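Side-chain contacts in uncharacterized protein Rv2277c (Mycobacterium tuberculosis, PDB 5VUG), which probably hydrolyses phosphoric diesters with a TIM-barrel domain of the glycerophosphodiester phosphodiesterase family, although its own substrate is not known: residues 183-186 / 187-191; 255-258 / 259-263; 270-273 / 274-277. All coordinates share one frame; numbering follows the deposited sequence.

Contact 1. Residues 183-186 / 187-191; sequences LFNM and ALNHH
The side chains of Asn185 and Asn189 run alongside each other in the same direction, their amide planes turned 47° apart. They lie where helix 176-189 runs out into an Asx turn, from Asn189 to His191. Asn189 ND2 donates to Asn185 OD1 over 3.0 Å. The acceptor lies in the Asn189 amide plane, while the donor is tilted from the carbonyl plane of Asn185. The Phe184 ring meets Leu188 at its edge, CD1 to CD1 at 4.1 Å. The edge of the His190 ring holds a water in its plane. That water sits 2.9 Å from His190 ND1 and donates to the carbonyl O of Met186.

In the Asx turn, Asn189 OD1 accepts from both His191 N and His191 ND1, which reach it from opposite faces of its plane. CG of Asn189 sits between the backbone N and the carbonyl carbon (chi1 60°), which turns the amide back toward Asn185. His190 has positive phi, and its N makes weak bonds to the carbonyl O atoms of Asn185 and Met186.

Both amides have further partners. Asn185 ND2 donates to Asp193 O, and Asn189 ND2 also binds Asn226 O of the second subunit. This region therefore lies at the dimer interface, where Leu188 packs on Leu188 of the second subunit. Met186 is a selenomethionine bent at chi2 and chi3, and its SE lies 3.5 Å from His191 C.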
ATOM      1  N   LEU A 183       3.065  10.302  -3.207  1.00 11.03           N
ATOM      2  CA  LEU A 183       3.893   9.237  -3.768  1.00  9.91           C
ATOM      3  C   LEU A 183       3.085   7.970  -3.992  1.00 11.04           C
ATOM      4  O   LEU A 183       3.250   7.297  -5.016  1.00 11.63           O
ATOM      5  CB  LEU A 183       5.061   8.933  -2.834  1.00 10.53           C
ATOM      6  CG  LEU A 183       6.190   9.959  -2.838  1.00 11.05           C
ATOM      7  CD1 LEU A 183       7.127   9.638  -1.685  1.00 10.83           C
ATOM      8  CD2 LEU A 183       6.928   9.961  -4.194  1.00 11.56           C
ATOM      9  N   PHE A 184       2.225   7.610  -3.035  1.00 10.62           N
ATOM     10  CA  PHE A 184       1.441   6.394  -3.200  1.00 10.44           C
ATOM     11  C   PHE A 184       0.331   6.564  -4.230  1.00 11.09           C
ATOM     12  O   PHE A 184       0.018   5.610  -4.956  1.00 11.74           O
ATOM     13  CB  PHE A 184       0.944   5.864  -1.853  1.00 12.77           C
ATOM     14  CG  PHE A 184       1.956   4.994  -1.154  1.00 14.22           C
ATOM     15  CD1 PHE A 184       2.149   3.678  -1.561  1.00 14.84           C
ATOM     16  CD2 PHE A 184       2.745   5.495  -0.127  1.00 13.65           C
ATOM     17  CE1 PHE A 184       3.093   2.868  -0.942  1.00 14.68           C
ATOM     18  CE2 PHE A 184       3.695   4.686   0.501  1.00 13.71           C
ATOM     19  CZ  PHE A 184       3.862   3.369   0.090  1.00 14.49           C
ATOM     20  N   ASN A 185      -0.270   7.751  -4.331  1.00 12.29           N
ATOM     21  CA  ASN A 185      -1.209   7.972  -5.430  1.00 13.50           C
ATOM     22  C   ASN A 185      -0.512   7.811  -6.776  1.00 13.95           C
ATOM     23  O   ASN A 185      -1.030   7.148  -7.683  1.00 14.72           O
ATOM     24  CB  ASN A 185      -1.867   9.351  -5.321  1.00 14.12           C
ATOM     25  CG  ASN A 185      -3.106   9.346  -4.433  1.00 14.85           C
ATOM     26  OD1 ASN A 185      -3.800   8.332  -4.316  1.00 17.62           O
ATOM     27  ND2 ASN A 185      -3.393  10.489  -3.805  1.00 13.31           N
HETATM   28  N   MSE A 186       0.673   8.396  -6.927  1.00 13.48           N
HETATM   29  CA  MSE A 186       1.381   8.214  -8.192  1.00 13.04           C
HETATM   30  C   MSE A 186       1.690   6.741  -8.486  1.00 15.61           C
HETATM   31  O   MSE A 186       1.456   6.262  -9.602  1.00 14.99           O
HETATM   32  CB  MSE A 186       2.640   9.088  -8.263  1.00 13.16           C
HETATM   33  CG  MSE A 186       2.334  10.550  -8.506  1.00 15.13           C
HETATM   34 SE   MSE A 186       1.615  10.830 -10.304  0.83 21.22          SE
HETATM   35  CE  MSE A 186       3.151  10.183 -11.317  1.00 20.08           C
ATOM     36  N   ALA A 187       2.177   6.020  -7.473  1.00 14.46           N
ATOM     37  CA  ALA A 187       2.593   4.638  -7.684  1.00 13.21           C
ATOM     38  C   ALA A 187       1.402   3.729  -7.962  1.00 14.92           C
ATOM     39  O   ALA A 187       1.509   2.779  -8.747  1.00 16.69           O
ATOM     40  CB  ALA A 187       3.367   4.131  -6.466  1.00 13.35           C
ATOM     41  N   LEU A 188       0.264   3.989  -7.322  1.00 13.70           N
ATOM     42  CA  LEU A 188      -0.835   3.035  -7.367  1.00 13.60           C
ATOM     43  C   LEU A 188      -1.956   3.418  -8.323  1.00 14.44           C
ATOM     44  O   LEU A 188      -2.683   2.527  -8.776  1.00 15.87           O
ATOM     45  CB  LEU A 188      -1.393   2.769  -5.957  1.00 12.97           C
ATOM     46  CG  LEU A 188      -0.421   2.096  -4.984  1.00 13.54           C
ATOM     47  CD1 LEU A 188      -1.015   2.037  -3.581  1.00 14.57           C
ATOM     48  CD2 LEU A 188      -0.074   0.695  -5.475  1.00 15.12           C
ATOM     49  N   ASN A 189      -2.119   4.707  -8.651  1.00 15.68           N
ATOM     50  CA  ASN A 189      -3.167   5.111  -9.583  1.00 16.04           C
ATOM     51  C   ASN A 189      -2.738   6.188 -10.576  1.00 16.59           C
ATOM     52  O   ASN A 189      -3.567   6.619 -11.391  1.00 17.95           O
ATOM     53  CB  ASN A 189      -4.458   5.526  -8.838  1.00 15.87           C
ATOM     54  CG  ASN A 189      -4.240   6.688  -7.886  1.00 16.71           C
ATOM     55  OD1 ASN A 189      -3.912   7.793  -8.310  1.00 18.19           O
ATOM     56  ND2 ASN A 189      -4.440   6.446  -6.590  1.00 15.86           N
ATOM     57  N   HIS A 190      -1.476   6.620 -10.548  1.00 16.15           N
ATOM     58  CA  HIS A 190      -0.892   7.511 -11.553  1.00 18.01           C
ATOM     59  C   HIS A 190      -1.501   8.911 -11.552  1.00 18.71           C
ATOM     60  O   HIS A 190      -1.463   9.605 -12.571  1.00 19.74           O
ATOM     61  CB  HIS A 190      -0.893   6.883 -12.955  1.00 19.54           C
ATOM     62  CG  HIS A 190      -0.570   5.421 -12.950  1.00 24.69           C
ATOM     63  ND1 HIS A 190       0.700   4.939 -12.712  1.00 29.60           N
ATOM     64  CD2 HIS A 190      -1.358   4.334 -13.126  1.00 27.39           C
ATOM     65  CE1 HIS A 190       0.682   3.619 -12.754  1.00 29.21           C
ATOM     66  NE2 HIS A 190      -0.555   3.225 -13.002  1.00 29.25           N
ATOM     67  N   HIS A 191      -2.052   9.349 -10.423  1.00 19.10           N
ATOM     68  CA  HIS A 191      -2.569  10.702 -10.272  1.00 19.43           C
ATOM     69  C   HIS A 191      -1.656  11.525  -9.376  1.00 20.05           C
ATOM     70  O   HIS A 191      -1.224  11.060  -8.314  1.00 18.20           O
ATOM     71  CB  HIS A 191      -3.967  10.693  -9.661  1.00 24.60           C
ATOM     72  CG  HIS A 191      -5.023  10.188 -10.590  1.00 29.38           C
ATOM     73  ND1 HIS A 191      -5.501   8.896 -10.544  1.00 33.48           N
ATOM     74  CD2 HIS A 191      -5.681  10.799 -11.603  1.00 33.35           C
ATOM     75  CE1 HIS A 191      -6.417   8.736 -11.482  1.00 35.16           C
ATOM     76  NE2 HIS A 191      -6.546   9.874 -12.138  1.00 36.58           N
TER
HETATM   77  O   HOH W   1       3.087   6.545 -12.359  1.00 40.29           O

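Contact 2. Residues 255-258 / 259-263; sequences DDYR and LAHKI
Leu259, Arg258 and Tyr257 are neighbours on helix 254-263, and these three have the most surface buried between the two halves of the helix. Leu259 is held through its backbone: its N donates to Asp255 O at 3.0 Å. Its CB rests 3.6 Å from Asp256 O, and beyond CB the side chain departs from the earlier turn. Arg258 touches the following residues near its root, with CB 3.2 Å from Leu259 N. Beyond CG its chain runs extended to NE. Its carbonyl O takes the N-H of Lys262 at 2.9 Å.

Tyr257 makes the clearest side-chain contact, one helical turn ahead of His261. The two side chains run alongside each other in a common direction. In both, CG is anti to the backbone N (chi1 180° in Tyr257), and this sends the rings out together. Tyr257 OH comes to the edge of the imidazole, in its plane, 3.5 Å from His261 CD2. The ring planes are 62° apart and the centroids 5.8 Å apart. At the base of the pair, His261 N donates to Tyr257 O at 2.9 Å.

Asp256 and His261 have polar partners beyond these segments. His261 NE2 is hydrogen-bonded to Asp10 OD1. Asp256 OD2 bonds to Lys252 N, and its OD1 to His207 NE2. The Tyr257 ring also stacks with Trp279. The helix is the connection of a beta-alpha-beta unit. It links strand 245-249 to strand 267-270, which are parallel neighbours in the sheet.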
ATOM      1  N   ASP A 255      24.187   2.011  -6.354  1.00 16.88           N
ATOM      2  CA  ASP A 255      22.975   1.823  -7.141  1.00 18.48           C
ATOM      3  C   ASP A 255      21.892   2.807  -6.724  1.00 17.52           C
ATOM      4  O   ASP A 255      21.181   3.359  -7.574  1.00 18.62           O
ATOM      5  CB  ASP A 255      22.508   0.380  -6.992  1.00 23.65           C
ATOM      6  CG  ASP A 255      23.612  -0.602  -7.306  1.00 35.00           C
ATOM      7  OD1 ASP A 255      23.928  -0.768  -8.505  1.00 37.08           O
ATOM      8  OD2 ASP A 255      24.202  -1.163  -6.354  1.00 37.56           O
ATOM      9  N   ASP A 256      21.772   3.059  -5.420  1.00 15.16           N
ATOM     10  CA  ASP A 256      20.868   4.100  -4.944  1.00 14.82           C
ATOM     11  C   ASP A 256      21.247   5.453  -5.531  1.00 12.95           C
ATOM     12  O   ASP A 256      20.384   6.211  -5.992  1.00 13.48           O
ATOM     13  CB  ASP A 256      20.923   4.181  -3.419  1.00 14.74           C
ATOM     14  CG  ASP A 256      20.370   2.950  -2.729  1.00 16.54           C
ATOM     15  OD1 ASP A 256      19.555   2.210  -3.332  1.00 18.17           O
ATOM     16  OD2 ASP A 256      20.735   2.750  -1.547  1.00 18.09           O
ATOM     17  N   TYR A 257      22.540   5.793  -5.486  1.00 12.97           N
ATOM     18  CA  TYR A 257      22.974   7.071  -6.044  1.00 11.75           C
ATOM     19  C   TYR A 257      22.666   7.165  -7.533  1.00 12.26           C
ATOM     20  O   TYR A 257      22.173   8.195  -8.004  1.00 13.20           O
ATOM     21  CB  TYR A 257      24.460   7.312  -5.782  1.00 12.41           C
ATOM     22  CG  TYR A 257      24.926   8.628  -6.361  1.00 11.83           C
ATOM     23  CD1 TYR A 257      24.593   9.839  -5.747  1.00 13.09           C
ATOM     24  CD2 TYR A 257      25.660   8.668  -7.540  1.00 14.38           C
ATOM     25  CE1 TYR A 257      24.995  11.048  -6.289  1.00 13.23           C
ATOM     26  CE2 TYR A 257      26.070   9.859  -8.083  1.00 13.01           C
ATOM     27  CZ  TYR A 257      25.741  11.046  -7.460  1.00 12.55           C
ATOM     28  OH  TYR A 257      26.164  12.220  -8.021  1.00 15.97           O
ATOM     29  N   ARG A 258      22.934   6.096  -8.289  1.00 13.22           N
ATOM     30  CA  ARG A 258      22.666   6.126  -9.723  1.00 13.33           C
ATOM     31  C   ARG A 258      21.191   6.352 -10.015  1.00 13.62           C
ATOM     32  O   ARG A 258      20.842   7.103 -10.938  1.00 14.56           O
ATOM     33  CB  ARG A 258      23.140   4.829 -10.368  1.00 13.90           C
ATOM     34  CG  ARG A 258      24.637   4.737 -10.398  1.00 14.94           C
ATOM     35  CD  ARG A 258      25.119   3.394 -10.900  1.00 17.12           C
ATOM     36  NE  ARG A 258      26.567   3.327 -10.780  1.00 17.66           N
ATOM     37  CZ  ARG A 258      27.278   2.209 -10.838  1.00 20.28           C
ATOM     38  NH1 ARG A 258      26.674   1.044 -11.023  1.00 22.76           N
ATOM     39  NH2 ARG A 258      28.599   2.264 -10.714  1.00 21.74           N
ATOM     40  N   LEU A 259      20.308   5.710  -9.247  1.00 14.14           N
ATOM     41  CA  LEU A 259      18.878   5.940  -9.430  1.00 15.56           C
ATOM     42  C   LEU A 259      18.524   7.401  -9.168  1.00 13.97           C
ATOM     43  O   LEU A 259      17.863   8.045  -9.991  1.00 17.21           O
ATOM     44  CB  LEU A 259      18.071   4.998  -8.534  1.00 16.23           C
ATOM     45  CG  LEU A 259      16.558   5.223  -8.477  1.00 19.57           C
ATOM     46  CD1 LEU A 259      15.911   5.044  -9.852  1.00 21.44           C
ATOM     47  CD2 LEU A 259      15.941   4.280  -7.467  1.00 21.05           C
ATOM     48  N   ALA A 260      18.980   7.944  -8.032  1.00 12.48           N
ATOM     49  CA  ALA A 260      18.686   9.334  -7.678  1.00 11.58           C
ATOM     50  C   ALA A 260      19.186  10.296  -8.746  1.00 12.79           C
ATOM     51  O   ALA A 260      18.504  11.270  -9.096  1.00 13.54           O
ATOM     52  CB  ALA A 260      19.353   9.672  -6.344  1.00 11.37           C
ATOM     53  N   HIS A 261      20.387  10.043  -9.264  1.00 12.54           N
ATOM     54  CA  HIS A 261      20.955  10.890 -10.302  1.00 11.88           C
ATOM     55  C   HIS A 261      20.140  10.806 -11.590  1.00 12.99           C
ATOM     56  O   HIS A 261      19.837  11.830 -12.215  1.00 15.12           O
ATOM     57  CB  HIS A 261      22.395  10.451 -10.551  1.00 11.13           C
ATOM     58  CG  HIS A 261      23.209  11.454 -11.296  1.00 13.89           C
ATOM     59  ND1 HIS A 261      23.020  11.716 -12.636  1.00 16.71           N
ATOM     60  CD2 HIS A 261      24.210  12.268 -10.886  1.00 16.36           C
ATOM     61  CE1 HIS A 261      23.879  12.643 -13.020  1.00 19.21           C
ATOM     62  NE2 HIS A 261      24.612  12.992 -11.978  1.00 18.02           N
ATOM     63  N   LYS A 262      19.786   9.585 -12.002  1.00 14.08           N
ATOM     64  CA  LYS A 262      19.064   9.390 -13.258  1.00 16.28           C
ATOM     65  C   LYS A 262      17.711  10.087 -13.231  1.00 15.96           C
ATOM     66  O   LYS A 262      17.287  10.685 -14.229  1.00 18.40           O
ATOM     67  CB  LYS A 262      18.878   7.897 -13.520  1.00 20.28           C
ATOM     68  CG  LYS A 262      18.050   7.581 -14.773  1.00 24.29           C
ATOM     69  CD  LYS A 262      17.830   6.074 -14.952  1.00 30.15           C
ATOM     70  CE  LYS A 262      16.900   5.503 -13.880  1.00 37.43           C
ATOM     71  NZ  LYS A 262      16.672   4.025 -14.026  1.00 40.27           N
ATOM     72  N   ILE A 263      17.013  10.015 -12.098  1.00 15.71           N
ATOM     73  CA  ILE A 263      15.677  10.603 -12.016  1.00 15.76           C
ATOM     74  C   ILE A 263      15.695  12.063 -11.588  1.00 17.13           C
ATOM     75  O   ILE A 263      14.636  12.708 -11.586  1.00 18.80           O
ATOM     76  CB  ILE A 263      14.717   9.758 -11.154  1.00 16.13           C
ATOM     77  CG1 ILE A 263      15.112   9.815  -9.670  1.00 15.38           C
ATOM     78  CG2 ILE A 263      14.696   8.323 -11.656  1.00 17.52           C
ATOM     79  CD1 ILE A 263      14.241   8.944  -8.772  1.00 13.93           C
TER

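Contact 3. Residues 270-273 / 274-277; sequences VDSP and LAAQ
Ser272 turns its hydroxyl forward over the first turn of helix 273-277, so that OG faces the backbone of Ala275. Ala275 N donates to Ser272 OG at 3.0 Å, and the N-H...O angle of 163° makes this a fairly straight bond. The torsion explains the reach: OG stands anti to the serine's own N (chi1 178°), beside the carbonyl carbon. The methyl of Ala275 lies close to the same oxygen, with CB 3.4 Å from Ser272 OG. The hydroxyl also has a partner outside the turn, Asp22 OD1. Asp22 OD2 in turn accepts from Leu274 N, so one carboxylate meets both the capping side chain and a backbone N-H of the first turn.

Pro273 follows the cap. Its ring packs on Ala15 and Val39. Its carbonyl O accepts from Gln277 N at 3.0 Å. CG of Gln277 lies 3.6 Å from that same Pro273 O, and the side chain runs extended beyond CG.

Val270 and Ala276 meet across the turn. Both direct their CB atoms toward the opposing segment, and CG2 of Val270 comes to 4.1 Å from Ala276 CB. Ile13 of strand 12-16 touches both residues, so the three form a small apolar group. Ala276 N donates to Ser272 O at 3.0 Å, the first backbone bond of the helix among these residues.

The arrangement is a classic serine N-cap with proline at the next position. It starts the short helix that follows strand 267-270, a strand that pairs in parallel with 12-16 and 245-249 in the barrel sheet of this TIM-barrel domain.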
ATOM      1  N   VAL A 270      22.751  10.755   3.047  1.00  9.89           N
ATOM      2  CA  VAL A 270      23.779   9.715   3.104  1.00  9.42           C
ATOM      3  C   VAL A 270      24.374   9.587   4.507  1.00 10.15           C
ATOM      4  O   VAL A 270      24.664  10.587   5.175  1.00 11.95           O
ATOM      5  CB  VAL A 270      24.888   9.938   2.048  1.00 10.52           C
ATOM      6  CG1 VAL A 270      24.281  10.053   0.648  1.00 12.71           C
ATOM      7  CG2 VAL A 270      25.753  11.166   2.380  1.00 13.24           C
ATOM      8  N   ASP A 271      24.587   8.338   4.942  1.00 11.98           N
ATOM      9  CA  ASP A 271      25.231   8.092   6.228  1.00 12.73           C
ATOM     10  C   ASP A 271      26.739   8.283   6.171  1.00 12.62           C
ATOM     11  O   ASP A 271      27.362   8.505   7.215  1.00 14.47           O
ATOM     12  CB  ASP A 271      24.949   6.672   6.727  1.00 14.32           C
ATOM     13  CG  ASP A 271      23.514   6.480   7.197  1.00 20.63           C
ATOM     14  OD1 ASP A 271      22.694   7.402   7.039  1.00 24.07           O
ATOM     15  OD2 ASP A 271      23.212   5.397   7.746  1.00 23.79           O
ATOM     16  N   SER A 272      27.347   8.182   4.991  1.00 11.78           N
ATOM     17  CA  SER A 272      28.800   8.299   4.866  1.00 12.59           C
ATOM     18  C   SER A 272      29.169   9.340   3.824  1.00 12.80           C
ATOM     19  O   SER A 272      29.315   9.017   2.635  1.00 14.70           O
ATOM     20  CB  SER A 272      29.438   6.958   4.515  1.00 13.21           C
ATOM     21  OG  SER A 272      30.840   7.098   4.365  1.00 16.16           O
ATOM     22  N   PRO A 273      29.352  10.591   4.236  1.00 13.15           N
ATOM     23  CA  PRO A 273      29.927  11.591   3.325  1.00 13.90           C
ATOM     24  C   PRO A 273      31.230  11.145   2.685  1.00 14.20           C
ATOM     25  O   PRO A 273      31.493  11.495   1.529  1.00 14.29           O
ATOM     26  CB  PRO A 273      30.121  12.800   4.248  1.00 12.78           C
ATOM     27  CG  PRO A 273      28.965  12.676   5.216  1.00 12.70           C
ATOM     28  CD  PRO A 273      28.864  11.195   5.491  1.00 12.85           C
ATOM     29  N   LEU A 274      32.051  10.360   3.393  1.00 15.47           N
ATOM     30  CA  LEU A 274      33.300   9.894   2.798  1.00 18.93           C
ATOM     31  C   LEU A 274      33.045   8.951   1.626  1.00 19.32           C
ATOM     32  O   LEU A 274      33.689   9.073   0.573  1.00 18.96           O
ATOM     33  CB  LEU A 274      34.188   9.246   3.865  1.00 17.94           C
ATOM     34  CG  LEU A 274      34.860  10.245   4.812  1.00 20.47           C
ATOM     35  CD1 LEU A 274      35.456   9.551   6.039  1.00 21.56           C
ATOM     36  CD2 LEU A 274      35.934  11.041   4.062  1.00 21.40           C
ATOM     37  N   ALA A 275      32.111   8.005   1.781  1.00 17.09           N
ATOM     38  CA  ALA A 275      31.760   7.133   0.664  1.00 17.64           C
ATOM     39  C   ALA A 275      31.142   7.928  -0.476  1.00 18.35           C
ATOM     40  O   ALA A 275      31.412   7.655  -1.653  1.00 18.66           O
ATOM     41  CB  ALA A 275      30.797   6.043   1.129  1.00 18.11           C
ATOM     42  N   ALA A 276      30.324   8.932  -0.142  1.00 17.84           N
ATOM     43  CA  ALA A 276      29.626   9.709  -1.163  1.00 17.91           C
ATOM     44  C   ALA A 276      30.589  10.532  -2.009  1.00 17.74           C
ATOM     45  O   ALA A 276      30.306  10.785  -3.186  1.00 18.40           O
ATOM     46  CB  ALA A 276      28.562  10.603  -0.523  1.00 18.84           C
ATOM     47  N   GLN A 277      31.722  10.950  -1.430  1.00 19.28           N
ATOM     48  CA  GLN A 277      32.767  11.621  -2.202  1.00 19.08           C
ATOM     49  C   GLN A 277      33.131  10.830  -3.451  1.00 19.04           C
ATOM     50  O   GLN A 277      33.365  11.413  -4.513  1.00 22.65           O
ATOM     51  CB  GLN A 277      34.032  11.780  -1.356  1.00 25.40           C
ATOM     52  CG  GLN A 277      34.092  12.996  -0.479  1.00 28.20           C
ATOM     53  CD  GLN A 277      35.476  13.190   0.117  1.00 30.65           C
ATOM     54  OE1 GLN A 277      36.160  12.222   0.453  1.00 32.44           O
ATOM     55  NE2 GLN A 277      35.903  14.442   0.233  1.00 34.49           N
TER

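The contacts come in series along the chain, from contact 1 through contact 2 to contact 3, and none touches another. Contact 1 lies at the end of helix 176-189, far out on the fold. Its centre is about 20 Å from that of contact 2 and about 31 Å from that of contact 3. Contacts 2 and 3 are closer, with centres about 15 Å apart and nearest atoms about 6 Å apart. Strand 267-270 connects them: it follows helix 254-263, and its last residue, Val270, belongs to contact 3. Trp279 touches both, through Tyr257 and Val270. Contacts 2 and 3 thus belong to the last part of the barrel, while contact 1 lies against the second subunit of the assembly.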